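PDB 4BGF: arylamine n-acetyltransferase NAT from Mycobacterium tuberculosis, which transfers an acetyl group, most probably from acetyl-coenzyme A, to the amino group of arylamine substrates. Local coordinates for residues L5-D10 against K60-R65; P43-P48 against G264-R269; D215-N220 against L226-A231; T248-E251 against N256-D259. One frame throughout, in Å; residues are numbered along the deposited sequence.

Contact 1: residues L5-D10 against K60-R65; sequences LTAYFD and KLVLRR
Val62 has its CG1 methyl anti to the backbone N (chi1 -176°) and CG2 next to that N, which spreads the two methyls as a fork facing helix 5-11; a chi1 of 167° in Tyr8 turns the phenol ring in beside the same valine. The two branches meet different things. CG1 runs into the exposed backbone corner at Ala7, where it comes within 3.2 Å of Ala7 O, a close carbon-oxygen approach, and it also lies 4.1 Å from Ala7 CB. CG2 goes to the aromatic ring instead, meeting it at the edge, near the ring plane, with 4.0 Å from Val62 CG2 to Tyr8 CD1. The side chains of Tyr8 and Val62 cross at about a right angle, so the valine methyl abuts the ring rim rather than a face. This is helix-to-helix packing in what is, by analogy with other arylamine N-acetyltransferases, the N-terminal helical bundle: helix 5-11 is set against the last turn of helix 54-63, which widens to a pi-type turn at residues 60-63 before Arg65 leaves the helix with positive phi. The Tyr8 ring also packs on Leu76, Met77 and Val80 of helix 70-83, and its OH is hydrogen-bonded to His32 ND1. Close by, Leu61 O takes a hydrogen bond from Arg11 NE, a polar tie between the same two helices.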
loop_
_atom_site.group_PDB
_atom_site.type_symbol
_atom_site.label_atom_id
_atom_site.label_comp_id
_atom_site.label_asym_id
_atom_site.label_seq_id
_atom_site.Cartn_x
_atom_site.Cartn_y
_atom_site.Cartn_z
ATOM N N LEU A 5 11.901 -13.088 -9.834
ATOM C CA LEU A 5 12.163 -12.724 -8.451
ATOM C C LEU A 5 13.485 -12.037 -8.238
ATOM O O LEU A 5 13.561 -11.114 -7.451
ATOM C CB LEU A 5 12.115 -13.936 -7.543
ATOM C CG LEU A 5 10.735 -14.469 -7.197
ATOM C CD1 LEU A 5 10.873 -15.947 -6.954
ATOM C CD2 LEU A 5 10.079 -13.792 -5.979
ATOM N N THR A 6 14.527 -12.490 -8.920
ATOM C CA THR A 6 15.858 -11.897 -8.811
ATOM C C THR A 6 15.792 -10.380 -8.940
ATOM O O THR A 6 16.478 -9.650 -8.229
ATOM C CB THR A 6 16.721 -12.447 -9.920
ATOM O OG1 THR A 6 16.799 -13.866 -9.766
ATOM C CG2 THR A 6 18.120 -11.860 -9.897
ATOM N N ALA A 7 14.916 -9.905 -9.815
ATOM C CA ALA A 7 14.866 -8.494 -10.125
ATOM C C ALA A 7 14.092 -7.746 -9.067
ATOM O O ALA A 7 14.375 -6.591 -8.787
ATOM C CB ALA A 7 14.248 -8.286 -11.456
ATOM N N TYR A 8 13.120 -8.425 -8.487
ATOM C CA TYR A 8 12.294 -7.859 -7.440
ATOM C C TYR A 8 13.102 -7.804 -6.162
ATOM O O TYR A 8 13.017 -6.847 -5.398
ATOM C CB TYR A 8 11.033 -8.718 -7.253
ATOM C CG TYR A 8 10.279 -8.379 -5.995
ATOM C CD1 TYR A 8 9.368 -7.325 -5.972
ATOM C CD2 TYR A 8 10.492 -9.098 -4.825
ATOM C CE1 TYR A 8 8.691 -6.999 -4.835
ATOM C CE2 TYR A 8 9.821 -8.786 -3.674
ATOM C CZ TYR A 8 8.921 -7.727 -3.672
ATOM O OH TYR A 8 8.243 -7.404 -2.503
ATOM N N PHE A 9 13.912 -8.830 -5.929
ATOM C CA PHE A 9 14.778 -8.856 -4.759
ATOM C C PHE A 9 15.878 -7.806 -4.822
ATOM O O PHE A 9 16.229 -7.240 -3.800
ATOM C CB PHE A 9 15.406 -10.232 -4.579
ATOM C CG PHE A 9 14.452 -11.286 -4.100
ATOM C CD1 PHE A 9 13.264 -10.966 -3.459
ATOM C CD2 PHE A 9 14.751 -12.620 -4.311
ATOM C CE1 PHE A 9 12.398 -11.956 -3.026
ATOM C CE2 PHE A 9 13.895 -13.619 -3.884
ATOM C CZ PHE A 9 12.711 -13.288 -3.242
ATOM N N ASP A 10 16.412 -7.532 -6.009
ATOM C CA ASP A 10 17.468 -6.531 -6.141
ATOM C C ASP A 10 16.902 -5.107 -6.260
ATOM O O ASP A 10 17.638 -4.141 -6.148
ATOM C CB ASP A 10 18.414 -6.865 -7.304
ATOM C CG ASP A 10 19.405 -7.997 -6.966
ATOM O OD1 ASP A 10 18.967 -9.166 -6.826
ATOM O OD2 ASP A 10 20.623 -7.714 -6.850
ATOM N N LYS A 60 6.307 -2.043 -14.036
ATOM C CA LYS A 60 6.189 -0.731 -13.401
ATOM C C LYS A 60 6.916 -0.617 -12.047
ATOM O O LYS A 60 7.770 0.228 -11.873
ATOM C CB LYS A 60 4.722 -0.337 -13.227
ATOM C CG LYS A 60 4.555 1.022 -12.587
ATOM C CD LYS A 60 3.118 1.370 -12.337
ATOM C CE LYS A 60 3.010 2.701 -11.762
ATOM N NZ LYS A 60 1.563 3.119 -11.686
ATOM N N LEU A 61 6.563 -1.448 -11.082
ATOM C CA LEU A 61 7.120 -1.293 -9.758
ATOM C C LEU A 61 8.540 -1.807 -9.643
ATOM O O LEU A 61 9.242 -1.435 -8.722
ATOM C CB LEU A 61 6.258 -1.999 -8.732
ATOM C CG LEU A 61 5.049 -1.241 -8.191
ATOM C CD1 LEU A 61 4.145 -0.903 -9.307
ATOM C CD2 LEU A 61 4.305 -2.112 -7.214
ATOM N N VAL A 62 8.970 -2.681 -10.545
ATOM C CA VAL A 62 10.341 -3.194 -10.441
ATOM C C VAL A 62 11.270 -2.606 -11.477
ATOM O O VAL A 62 12.241 -1.977 -11.115
ATOM C CB VAL A 62 10.438 -4.724 -10.472
ATOM C CG1 VAL A 62 11.891 -5.145 -10.253
ATOM C CG2 VAL A 62 9.544 -5.315 -9.392
ATOM N N LEU A 63 10.998 -2.835 -12.753
ATOM C CA LEU A 63 11.915 -2.382 -13.761
ATOM C C LEU A 63 11.962 -0.880 -13.748
ATOM O O LEU A 63 13.041 -0.291 -13.708
ATOM C CB LEU A 63 11.517 -2.868 -15.143
ATOM C CG LEU A 63 12.385 -2.307 -16.282
ATOM C CD1 LEU A 63 13.829 -2.811 -16.174
ATOM C CD2 LEU A 63 11.804 -2.630 -17.646
ATOM N N ARG A 64 10.786 -0.261 -13.782
ATOM C CA ARG A 64 10.712 1.150 -14.063
ATOM C C ARG A 64 10.993 2.001 -12.847
ATOM O O ARG A 64 11.048 3.219 -12.956
ATOM C CB ARG A 64 9.372 1.514 -14.677
ATOM C CG ARG A 64 9.319 1.311 -16.190
ATOM C CD ARG A 64 7.913 1.095 -16.692
ATOM N NE ARG A 64 7.054 2.249 -16.482
ATOM C CZ ARG A 64 5.730 2.209 -16.518
ATOM N NH1 ARG A 64 5.125 1.051 -16.743
ATOM N NH2 ARG A 64 5.019 3.312 -16.319
ATOM N N ARG A 65 11.187 1.347 -11.706
ATOM C CA ARG A 65 11.433 2.019 -10.429
ATOM C C ARG A 65 10.339 3.020 -10.034
ATOM O O ARG A 65 10.627 4.130 -9.592
ATOM C CB ARG A 65 12.818 2.679 -10.429
ATOM C CG ARG A 65 13.986 1.668 -10.533
ATOM C CD ARG A 65 15.333 2.363 -10.756
ATOM N NE ARG A 65 15.863 2.940 -9.511
ATOM C CZ ARG A 65 17.158 2.994 -9.181
ATOM N NH1 ARG A 65 18.101 2.522 -9.991
ATOM N NH2 ARG A 65 17.523 3.528 -8.026
#

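Contact 2: residues P43-P48 against G264-R269; sequences PLLGVP and GALETR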
loop_
_atom_site.group_PDB
_atom_site.type_symbol
_atom_site.label_atom_id
_atom_site.label_comp_id
_atom_site.label_asym_id
_atom_site.label_seq_id
_atom_site.Cartn_x
_atom_site.Cartn_y
_atom_site.Cartn_z
ATOM N N PRO A 43 -2.865 7.196 -12.116
ATOM C CA PRO A 43 -4.246 7.684 -12.150
ATOM C C PRO A 43 -4.430 9.231 -12.159
ATOM O O PRO A 43 -5.323 9.758 -12.830
ATOM C CB PRO A 43 -4.823 7.101 -10.867
ATOM C CG PRO A 43 -4.046 5.879 -10.632
ATOM C CD PRO A 43 -2.696 6.120 -11.129
ATOM N N LEU A 44 -3.597 9.950 -11.417
ATOM C CA LEU A 44 -3.655 11.413 -11.402
ATOM C C LEU A 44 -3.506 12.048 -12.800
ATOM O O LEU A 44 -4.265 12.942 -13.168
ATOM C CB LEU A 44 -2.557 11.945 -10.480
ATOM C CG LEU A 44 -2.657 13.406 -10.080
ATOM C CD1 LEU A 44 -3.969 13.714 -9.375
ATOM C CD2 LEU A 44 -1.482 13.754 -9.211
ATOM N N LEU A 45 -2.529 11.572 -13.566
ATOM C CA LEU A 45 -2.241 12.056 -14.915
ATOM C C LEU A 45 -3.000 11.363 -16.038
ATOM O O LEU A 45 -2.606 11.470 -17.181
ATOM C CB LEU A 45 -0.753 11.893 -15.209
ATOM C CG LEU A 45 0.208 12.573 -14.236
ATOM C CD1 LEU A 45 1.631 12.239 -14.602
ATOM C CD2 LEU A 45 0.035 14.041 -14.262
ATOM N N GLY A 46 -4.088 10.676 -15.706
ATOM C CA GLY A 46 -5.006 10.106 -16.671
ATOM C C GLY A 46 -4.604 8.770 -17.271
ATOM O O GLY A 46 -4.986 8.446 -18.399
ATOM N N VAL A 47 -3.820 8.020 -16.509
ATOM C CA VAL A 47 -3.288 6.746 -16.921
ATOM C C VAL A 47 -3.855 5.673 -16.015
ATOM O O VAL A 47 -3.257 5.358 -15.007
ATOM C CB VAL A 47 -1.741 6.731 -16.815
ATOM C CG1 VAL A 47 -1.142 5.374 -17.216
ATOM C CG2 VAL A 47 -1.123 7.822 -17.648
ATOM N N PRO A 48 -4.993 5.080 -16.376
ATOM C CA PRO A 48 -5.640 4.135 -15.443
ATOM C C PRO A 48 -4.760 2.976 -14.951
ATOM O O PRO A 48 -3.645 2.769 -15.402
ATOM C CB PRO A 48 -6.838 3.604 -16.254
ATOM C CG PRO A 48 -7.117 4.696 -17.258
ATOM C CD PRO A 48 -5.752 5.218 -17.627
ATOM N N GLY A 264 10.950 18.318 -15.991
ATOM C CA GLY A 264 10.637 19.724 -16.216
ATOM C C GLY A 264 9.319 19.923 -16.940
ATOM O O GLY A 264 8.802 21.040 -17.018
ATOM N N ALA A 265 8.785 18.822 -17.466
ATOM C CA ALA A 265 7.495 18.810 -18.143
ATOM C C ALA A 265 6.412 18.245 -17.227
ATOM O O ALA A 265 5.238 18.392 -17.498
ATOM C CB ALA A 265 7.592 18.007 -19.417
ATOM N N LEU A 266 6.809 17.646 -16.114
ATOM C CA LEU A 266 5.844 17.122 -15.144
ATOM C C LEU A 266 5.435 18.129 -14.070
ATOM O O LEU A 266 4.312 18.060 -13.566
ATOM C CB LEU A 266 6.402 15.870 -14.479
ATOM C CG LEU A 266 5.664 15.394 -13.226
ATOM C CD1 LEU A 266 4.267 14.908 -13.600
ATOM C CD2 LEU A 266 6.446 14.312 -12.504
ATOM N N GLU A 267 6.344 19.024 -13.690
ATOM C CA GLU A 267 6.011 20.067 -12.733
ATOM C C GLU A 267 4.754 20.811 -13.200
ATOM O O GLU A 267 3.910 21.174 -12.379
ATOM C CB GLU A 267 7.160 21.043 -12.610
ATOM C CG GLU A 267 8.423 20.372 -12.166
ATOM C CD GLU A 267 9.659 21.206 -12.383
ATOM O OE1 GLU A 267 9.532 22.316 -12.927
ATOM O OE2 GLU A 267 10.766 20.750 -12.018
ATOM N N THR A 268 4.612 20.994 -14.519
ATOM C CA THR A 268 3.527 21.821 -15.073
ATOM C C THR A 268 2.168 21.244 -14.769
ATOM O O THR A 268 1.202 21.970 -14.520
ATOM C CB THR A 268 3.560 21.962 -16.595
ATOM O OG1 THR A 268 4.900 22.169 -17.039
ATOM C CG2 THR A 268 2.652 23.137 -17.005
ATOM N N ARG A 269 2.095 19.929 -14.833
ATOM C CA ARG A 269 0.874 19.227 -14.547
ATOM C C ARG A 269 0.515 19.363 -13.079
ATOM O O ARG A 269 -0.638 19.608 -12.738
ATOM C CB ARG A 269 1.053 17.768 -14.905
ATOM C CG ARG A 269 1.544 17.531 -16.325
ATOM C CD ARG A 269 0.454 17.746 -17.368
ATOM N NE ARG A 269 -0.801 17.109 -17.007
ATOM C CZ ARG A 269 -1.110 15.840 -17.266
ATOM N NH1 ARG A 269 -0.248 15.040 -17.877
ATOM N NH2 ARG A 269 -2.292 15.363 -16.897
#
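One face of the Arg269 guanidinium is covered by a methyl of Leu45: CD2 stands 3.6 Å above the plane, over its centre, and lies 3.7 Å from Arg269 CZ. At the edge of the same group, in its plane, is the carbonyl oxygen of Leu45, but with 3.9 Å between Leu45 O and Arg269 NH2 no hydrogen bond forms, and none crosses the contact at all. The arginine reaches this position by folding back on itself. Its chain bends at chi2 (-75°) and again at chi3 (-46°), which brings the face of the flat group against Leu45 CD2. Arg269 CB also touches Leu45 CD2, at 3.9 Å, so that CB and the guanidinium of Arg269 both rest against the same methyl. The other branch of Leu45 meets a second neighbour: Leu45 CD1 lies 3.9 Å from Leu266 CD1, where the two leucine side chains cross at about a right angle. Leu45 sits where helix 41-44 stops, in a Schellman motif whose C-prime residue is Gly46, with positive phi; Val47 N bonds to Asp42 O and Gly46 N to Pro43 O. The contact therefore joins the end of the short helix 41-44 to helix 263-270, close to the C-terminus. That helix is kinked here, and Arg269 N makes only a weak bond, 3.2 Å, to Leu266 O. Leu45 also touches Ile260 in the loop before the C-terminal helix, while Glu267 is turned to helix 242-251 and packs on Ala242, Ala243 and Val246.

Contact 3: residues D215-N220 against L226-A231; sequences DDARWN and LAVHRA
Backbone hydrogen bonds pair Arg218 with His229 and Asn220 with Ala227. Arg218 N donates to His229 O (2.8 Å) and His229 N returns a bond to Arg218 O (2.9 Å). Asn220 N donates to Ala227 O at 2.9 Å; the return bond from Ala227 N to Asn220 O is weak. Strands 217-222 and 225-230 form an antiparallel beta hairpin within a five-stranded sheet, flanked by strands 209-214 and 233-238. Between the bonded pairs, Trp219 and Val228 form a non-hydrogen-bonded pair, side chains side by side on one face. With Val228 CG1 anti to the backbone N (chi1 -162°), CG2 makes a CH-pi contact over the six-membered ring of Trp219, 3.3 Å from its centroid and 14° off the normal. Packing is tight on the other branch, where Val228 CG1 presses on Ala217 CB at 3.5 Å. Leu226 CD1 sits at the edge of the Trp219 ring, 4.1 Å from CE3. A salt bridge closes the open end of the hairpin, Asp216 OD1 to Arg230 NH1 at 3.2 Å, at the guanidinium edge. One water donates to Asp216 O and accepts from Ala231 N. On the opposite face, Arg218 extends away to Glu152 and the carbonyls of Gly132 and Thr134.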
loop_
_atom_site.group_PDB
_atom_site.type_symbol
_atom_site.label_atom_id
_atom_site.label_comp_id
_atom_site.label_asym_id
_atom_site.label_seq_id
_atom_site.Cartn_x
_atom_site.Cartn_y
_atom_site.Cartn_z
ATOM N N ASP A 215 12.204 2.609 9.220
ATOM C CA ASP A 215 12.383 2.050 10.547
ATOM C C ASP A 215 11.572 2.806 11.603
ATOM O O ASP A 215 10.721 2.225 12.286
ATOM C CB ASP A 215 13.876 2.041 10.927
ATOM C CG ASP A 215 14.586 3.378 10.665
ATOM O OD1 ASP A 215 14.146 4.183 9.820
ATOM O OD2 ASP A 215 15.621 3.620 11.321
ATOM N N ASP A 216 11.818 4.113 11.688
ATOM C CA ASP A 216 11.311 4.945 12.778
ATOM C C ASP A 216 10.238 5.955 12.357
ATOM O O ASP A 216 9.849 6.795 13.155
ATOM C CB ASP A 216 12.465 5.687 13.476
ATOM C CG ASP A 216 13.307 6.498 12.525
ATOM O OD1 ASP A 216 12.749 7.198 11.662
ATOM O OD2 ASP A 216 14.546 6.447 12.655
ATOM N N ALA A 217 9.751 5.874 11.126
ATOM C CA ALA A 217 8.797 6.872 10.653
ATOM C C ALA A 217 7.851 6.405 9.531
ATOM O O ALA A 217 8.180 5.519 8.746
ATOM C CB ALA A 217 9.548 8.145 10.227
ATOM N N ARG A 218 6.671 7.022 9.475
ATOM C CA ARG A 218 5.752 6.865 8.350
ATOM C C ARG A 218 5.664 8.193 7.589
ATOM O O ARG A 218 5.114 9.156 8.118
ATOM C CB ARG A 218 4.370 6.450 8.846
ATOM C CG ARG A 218 4.365 5.093 9.488
ATOM C CD ARG A 218 3.095 4.858 10.254
ATOM N NE ARG A 218 2.952 3.505 10.806
ATOM C CZ ARG A 218 2.579 2.423 10.118
ATOM N NH1 ARG A 218 2.348 2.491 8.822
ATOM N NH2 ARG A 218 2.457 1.267 10.728
ATOM N N TRP A 219 6.194 8.241 6.359
ATOM C CA TRP A 219 6.096 9.431 5.484
ATOM C C TRP A 219 4.856 9.485 4.596
ATOM O O TRP A 219 4.552 8.537 3.886
ATOM C CB TRP A 219 7.297 9.523 4.564
ATOM C CG TRP A 219 8.577 9.692 5.286
ATOM C CD1 TRP A 219 9.229 8.761 6.023
ATOM C CD2 TRP A 219 9.385 10.860 5.309
ATOM N NE1 TRP A 219 10.389 9.269 6.504
ATOM C CE2 TRP A 219 10.508 10.568 6.087
ATOM C CE3 TRP A 219 9.261 12.131 4.747
ATOM C CZ2 TRP A 219 11.503 11.492 6.319
ATOM C CZ3 TRP A 219 10.224 13.040 4.975
ATOM C CH2 TRP A 219 11.342 12.730 5.755
ATOM N N ASN A 220 4.156 10.616 4.653
ATOM C CA ASN A 220 2.927 10.857 3.891
ATOM C C ASN A 220 3.010 12.167 3.150
ATOM O O ASN A 220 3.459 13.143 3.715
ATOM C CB ASN A 220 1.739 10.922 4.845
ATOM C CG ASN A 220 1.730 9.773 5.850
ATOM O OD1 ASN A 220 2.733 9.513 6.526
ATOM N ND2 ASN A 220 0.595 9.066 5.944
ATOM N N LEU A 226 3.641 17.720 3.009
ATOM C CA LEU A 226 4.449 16.630 3.500
ATOM C C LEU A 226 4.247 16.392 4.976
ATOM O O LEU A 226 3.936 17.308 5.745
ATOM C CB LEU A 226 5.909 16.990 3.286
ATOM C CG LEU A 226 6.953 15.896 3.456
ATOM C CD1 LEU A 226 6.605 14.591 2.756
ATOM C CD2 LEU A 226 8.274 16.380 2.932
ATOM N N ALA A 227 4.484 15.153 5.374
ATOM C CA ALA A 227 4.338 14.753 6.767
ATOM C C ALA A 227 5.202 13.530 7.097
ATOM O O ALA A 227 5.418 12.650 6.269
ATOM C CB ALA A 227 2.847 14.505 7.105
ATOM N N VAL A 228 5.735 13.526 8.308
ATOM C CA VAL A 228 6.454 12.388 8.846
ATOM C C VAL A 228 5.935 12.113 10.235
ATOM O O VAL A 228 6.084 12.951 11.142
ATOM C CB VAL A 228 7.956 12.638 8.939
ATOM C CG1 VAL A 228 8.702 11.323 9.084
ATOM C CG2 VAL A 228 8.412 13.318 7.706
ATOM N N HIS A 229 5.343 10.929 10.394
ATOM C CA HIS A 229 4.823 10.465 11.664
ATOM C C HIS A 229 5.915 9.648 12.317
ATOM O O HIS A 229 6.342 8.647 11.762
ATOM C CB HIS A 229 3.576 9.592 11.477
ATOM C CG HIS A 229 2.393 10.290 10.854
ATOM N ND1 HIS A 229 2.461 11.015 9.681
ATOM C CD2 HIS A 229 1.092 10.318 11.229
ATOM C CE1 HIS A 229 1.260 11.482 9.379
ATOM N NE2 HIS A 229 0.411 11.067 10.300
ATOM N N ARG A 230 6.391 10.120 13.470
ATOM C CA ARG A 230 7.399 9.441 14.277
ATOM C C ARG A 230 6.832 9.274 15.667
ATOM O O ARG A 230 5.686 9.645 15.924
ATOM C CB ARG A 230 8.651 10.288 14.421
ATOM C CG ARG A 230 9.179 10.840 13.170
ATOM C CD ARG A 230 10.297 11.781 13.479
ATOM N NE ARG A 230 11.033 12.193 12.289
ATOM C CZ ARG A 230 11.991 11.471 11.724
ATOM N NH1 ARG A 230 12.317 10.282 12.215
ATOM N NH2 ARG A 230 12.611 11.936 10.654
ATOM N N ALA A 231 7.676 8.784 16.572
ATOM C CA ALA A 231 7.309 8.543 17.963
ATOM C C ALA A 231 6.939 9.844 18.650
ATOM O O ALA A 231 5.929 9.919 19.340
ATOM C CB ALA A 231 8.458 7.884 18.690
HETATM O O HOH W 1 9.850 7.393 15.836
#

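Contact 4: residues T248-E251 against N256-D259; sequences TLSE and NVAD
Val257 gives up the most surface here, 55 Å², and it does so by setting one methyl against each of two consecutive residues of helix 242-251, Ser250 and Leu249. Its chi1 of -72° leaves CG1 anti to the carbonyl carbon and puts CG2 between the backbone N and that carbon. CG2 then lies alongside the serine, 3.9 Å from both Ser250 OG and Ser250 CB, so a methyl meets a hydroxyl group and its own carbon at once. This is van der Waals contact, with no hydrogen bond. A chi1 of -166° swings the hydroxyl of Ser250 beside its carbonyl carbon, where OG and CB both border the methyl. CG1 is the looser of the two, 4.3 Å from Leu249 CB, the first carbon of a buried side chain whose outer atoms lie farther from the valine. The backbones are closest at Ser250 and Val257, 6.1 Å between their CA atoms. Together the segments form the connection from the end of helix 242-251 towards helix 263-270: the chain turns roughly at right angles within a few residues and enters a 3-10 turn at residues 257-259, in which Asp259 N bonds to Asn256 O at 3.0 Å. A backbone hydrogen bond between Leu249 and Ile255 joins the helix end to the connecting loop. Away from this contact, Asn256 ND2 bonds to Arg64 O, and the carboxylate of Asp259 makes salt bridges to Arg64 and Arg66.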
loop_
_atom_site.group_PDB
_atom_site.type_symbol
_atom_site.label_atom_id
_atom_site.label_comp_id
_atom_site.label_asym_id
_atom_site.label_seq_id
_atom_site.Cartn_x
_atom_site.Cartn_y
_atom_site.Cartn_z
ATOM N N THR A 248 10.568 16.186 -3.928
ATOM C CA THR A 248 10.184 15.349 -2.790
ATOM C C THR A 248 9.853 13.913 -3.190
ATOM O O THR A 248 10.263 12.976 -2.517
ATOM C CB THR A 248 8.978 15.986 -2.051
ATOM O OG1 THR A 248 9.381 17.243 -1.507
ATOM C CG2 THR A 248 8.421 15.100 -0.944
ATOM N N LEU A 249 9.089 13.749 -4.264
ATOM C CA LEU A 249 8.772 12.428 -4.811
ATOM C C LEU A 249 10.030 11.686 -5.283
ATOM O O LEU A 249 10.213 10.512 -4.989
ATOM C CB LEU A 249 7.793 12.572 -5.970
ATOM C CG LEU A 249 6.410 13.122 -5.623
ATOM C CD1 LEU A 249 5.818 13.830 -6.780
ATOM C CD2 LEU A 249 5.493 12.018 -5.290
ATOM N N SER A 250 10.904 12.378 -6.004
ATOM C CA SER A 250 12.145 11.779 -6.458
ATOM C C SER A 250 13.142 11.484 -5.341
ATOM O O SER A 250 13.682 10.392 -5.277
ATOM C CB SER A 250 12.814 12.693 -7.472
ATOM O OG SER A 250 13.842 12.002 -8.149
ATOM N N GLU A 251 13.358 12.462 -4.463
ATOM C CA GLU A 251 14.415 12.452 -3.456
ATOM C C GLU A 251 14.028 11.771 -2.130
ATOM O O GLU A 251 14.860 11.114 -1.507
ATOM C CB GLU A 251 14.818 13.913 -3.202
ATOM C CG GLU A 251 15.969 14.124 -2.256
ATOM C CD GLU A 251 16.342 15.590 -2.101
ATOM O OE1 GLU A 251 15.632 16.442 -2.680
ATOM O OE2 GLU A 251 17.340 15.879 -1.402
ATOM N N ASN A 256 10.971 7.143 -9.596
ATOM C CA ASN A 256 11.582 7.490 -10.871
ATOM C C ASN A 256 10.638 8.371 -11.706
ATOM O O ASN A 256 9.925 7.926 -12.594
ATOM C CB ASN A 256 11.984 6.232 -11.617
ATOM C CG ASN A 256 12.963 6.501 -12.698
ATOM O OD1 ASN A 256 13.632 7.523 -12.704
ATOM N ND2 ASN A 256 13.105 5.554 -13.595
ATOM N N VAL A 257 10.647 9.646 -11.370
ATOM C CA VAL A 257 9.808 10.626 -12.026
ATOM C C VAL A 257 10.172 10.873 -13.479
ATOM O O VAL A 257 9.408 11.487 -14.206
ATOM C CB VAL A 257 9.863 11.951 -11.281
ATOM C CG1 VAL A 257 9.111 11.824 -9.963
ATOM C CG2 VAL A 257 11.306 12.409 -11.093
ATOM N N ALA A 258 11.333 10.411 -13.910
ATOM C CA ALA A 258 11.708 10.567 -15.304
ATOM C C ALA A 258 10.923 9.581 -16.160
ATOM O O ALA A 258 10.803 9.746 -17.367
ATOM C CB ALA A 258 13.157 10.332 -15.465
ATOM N N ASP A 259 10.387 8.544 -15.536
ATOM C CA ASP A 259 9.565 7.587 -16.264
ATOM C C ASP A 259 8.205 8.163 -16.646
ATOM O O ASP A 259 7.478 7.563 -17.425
ATOM C CB ASP A 259 9.403 6.303 -15.465
ATOM C CG ASP A 259 8.429 5.366 -16.083
ATOM O OD1 ASP A 259 8.828 4.612 -16.970
ATOM O OD2 ASP A 259 7.261 5.393 -15.695
#

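Along the chain contacts 1 and 2 interleave: residues 5-10 and 43-48 come first, then 60-65, and 264-269 closes contact 2 near the C-terminus. Contacts 3 and 4 lie in between, contact 3 in the five-stranded antiparallel sheet and contact 4 between the end of helix 242-251 and the loop that follows. Contacts 2 and 4 are neighbours, centres about 12 Å apart, linked by consecutive helices 242-251 and 263-270. Contact 4 touches contact 1 through the Arg64-Asp259 salt bridge and contact 3 through Leu226 and Thr248. The C-terminal part thus packs back on the N-terminal helices, while the hairpin of contact 3, centre to centre about 25 Å from contact 1, touches only contact 4 among the four.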